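2-hydroxyisobutanoyl-CoA mutase large subunit (PDB 4R3U) catalyses, together with a small cobalamin-binding subunit, the reversible isomerisation of 2-hydroxyisobutyryl-CoA and (S)-3-hydroxybutyryl-CoA. Local coordinates at residues A[23-27]-A[60-65]. Numbering follows the deposited sequence.
Sequences LQSER and TYTAAD
R27 of helix 17-32 reaches across to D65 and binds its carboxylate through NH1 and NH2, one nitrogen to each oxygen: NH2 of R27 lies 2.8 Å from OD1 of D65, and NH1 of R27 lies 3.2 Å from D65 OD2, which it meets on the syn lone pair. The guanidinium and carboxylate planes stand 41° apart, and the two bonds do not share one plane. Leaving CA opposite the backbone N (chi1 164°) and bending at chi3, the R27 chain brings its guanidinium up to the loop, where T62 OG1 sits over one face, toward its rim. D65 OD2 also accepts the N-H of T62, N to OD2 2.6 Å. Without the carboxylate, as with an alanine at D65, R27 would probably lose its charge partner and the T62 N-H its acceptor. L23 packs tightly beside this, CD1 3.8 Å from A63 CB and CB 4.1 Å from A64 CB; on the loose, exposed side the Q24 chain merely brushes A64, CG to CB 4.0 Å. L71 and L76 of the second subunit pack on L23 and T62. D65 N bonds back to T62 O, making a carboxylate-closed turn salt-bridged to the N-terminal helix at the subunit interface.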
loop_
_atom_site.group_PDB
_atom_site.type_symbol
_atom_site.label_atom_id
_atom_site.label_comp_id
_atom_site.label_asym_id
_atom_site.label_seq_id
_atom_site.Cartn_x
_atom_site.Cartn_y
_atom_site.Cartn_z
ATOM N N LEU A 23 -1.708 35.272 -4.898
ATOM C CA LEU A 23 -1.069 33.994 -4.576
ATOM C C LEU A 23 0.442 34.105 -4.501
ATOM O O LEU A 23 1.025 33.647 -3.516
ATOM C CB LEU A 23 -1.454 32.885 -5.583
ATOM C CG LEU A 23 -2.891 32.377 -5.555
ATOM C CD1 LEU A 23 -3.166 31.503 -6.756
ATOM C CD2 LEU A 23 -3.175 31.615 -4.293
ATOM N N GLN A 24 1.072 34.716 -5.529
ATOM C CA GLN A 24 2.523 34.879 -5.627
ATOM C C GLN A 24 3.069 35.823 -4.551
ATOM O O GLN A 24 4.162 35.598 -4.036
ATOM C CB GLN A 24 2.931 35.353 -7.038
ATOM C CG GLN A 24 2.830 34.285 -8.129
ATOM C CD GLN A 24 3.049 34.881 -9.504
ATOM O OE1 GLN A 24 2.150 35.487 -10.099
ATOM N NE2 GLN A 24 4.257 34.742 -10.038
ATOM N N SER A 25 2.303 36.867 -4.209
ATOM C CA SER A 25 2.676 37.845 -3.190
ATOM C C SER A 25 2.600 37.183 -1.812
ATOM O O SER A 25 3.550 37.297 -1.028
ATOM C CB SER A 25 1.757 39.064 -3.263
ATOM O OG SER A 25 1.966 39.963 -2.184
ATOM N N GLU A 26 1.484 36.460 -1.549
ATOM C CA GLU A 26 1.224 35.741 -0.303
ATOM C C GLU A 26 2.267 34.671 -0.016
ATOM O O GLU A 26 2.632 34.500 1.149
ATOM C CB GLU A 26 -0.168 35.099 -0.315
ATOM C CG GLU A 26 -1.295 36.042 0.082
ATOM C CD GLU A 26 -2.699 35.485 -0.067
ATOM O OE1 GLU A 26 -2.863 34.242 -0.127
ATOM O OE2 GLU A 26 -3.643 36.305 -0.126
ATOM N N ARG A 27 2.723 33.933 -1.056
ATOM C CA ARG A 27 3.722 32.873 -0.885
ATOM C C ARG A 27 5.078 33.453 -0.506
ATOM O O ARG A 27 5.720 32.926 0.416
ATOM C CB ARG A 27 3.809 31.919 -2.090
ATOM C CG ARG A 27 5.095 31.079 -2.072
ATOM C CD ARG A 27 5.017 29.779 -2.809
ATOM N NE ARG A 27 4.821 29.978 -4.236
ATOM C CZ ARG A 27 4.444 29.016 -5.060
ATOM N NH1 ARG A 27 4.228 27.787 -4.603
ATOM N NH2 ARG A 27 4.287 29.269 -6.353
ATOM N N THR A 60 5.730 23.424 -1.753
ATOM C CA THR A 60 4.293 23.330 -2.004
ATOM C C THR A 60 3.977 23.941 -3.371
ATOM O O THR A 60 4.750 24.761 -3.883
ATOM C CB THR A 60 3.468 23.906 -0.821
ATOM O OG1 THR A 60 2.314 23.095 -0.602
ATOM C CG2 THR A 60 3.078 25.397 -1.000
ATOM N N TYR A 61 2.848 23.532 -3.954
ATOM C CA TYR A 61 2.359 24.031 -5.234
ATOM C C TYR A 61 0.993 24.727 -5.012
ATOM O O TYR A 61 0.165 24.249 -4.226
ATOM C CB TYR A 61 2.266 22.885 -6.274
ATOM C CG TYR A 61 3.609 22.345 -6.719
ATOM C CD1 TYR A 61 4.342 21.481 -5.904
ATOM C CD2 TYR A 61 4.137 22.669 -7.965
ATOM C CE1 TYR A 61 5.596 21.008 -6.294
ATOM C CE2 TYR A 61 5.379 22.175 -8.377
ATOM C CZ TYR A 61 6.103 21.340 -7.540
ATOM O OH TYR A 61 7.334 20.878 -7.934
ATOM N N THR A 62 0.789 25.877 -5.663
ATOM C CA THR A 62 -0.451 26.653 -5.585
ATOM C C THR A 62 -1.059 26.727 -6.981
ATOM O O THR A 62 -0.470 26.195 -7.930
ATOM C CB THR A 62 -0.199 28.036 -4.979
ATOM O OG1 THR A 62 0.653 28.812 -5.850
ATOM C CG2 THR A 62 0.368 27.948 -3.555
ATOM N N ALA A 63 -2.227 27.387 -7.121
ATOM C CA ALA A 63 -2.884 27.529 -8.425
ATOM C C ALA A 63 -2.041 28.347 -9.394
ATOM O O ALA A 63 -2.160 28.147 -10.606
ATOM C CB ALA A 63 -4.246 28.165 -8.255
ATOM N N ALA A 64 -1.165 29.243 -8.852
ATOM C CA ALA A 64 -0.271 30.107 -9.618
ATOM C C ALA A 64 0.712 29.288 -10.476
ATOM O O ALA A 64 0.993 29.649 -11.630
ATOM C CB ALA A 64 0.476 31.054 -8.687
ATOM N N ASP A 65 1.189 28.168 -9.917
ATOM C CA ASP A 65 2.143 27.243 -10.547
ATOM C C ASP A 65 1.589 26.561 -11.786
ATOM O O ASP A 65 2.371 26.118 -12.614
ATOM C CB ASP A 65 2.624 26.186 -9.533
ATOM C CG ASP A 65 3.299 26.766 -8.313
ATOM O OD1 ASP A 65 4.291 27.515 -8.477
ATOM O OD2 ASP A 65 2.832 26.489 -7.196
#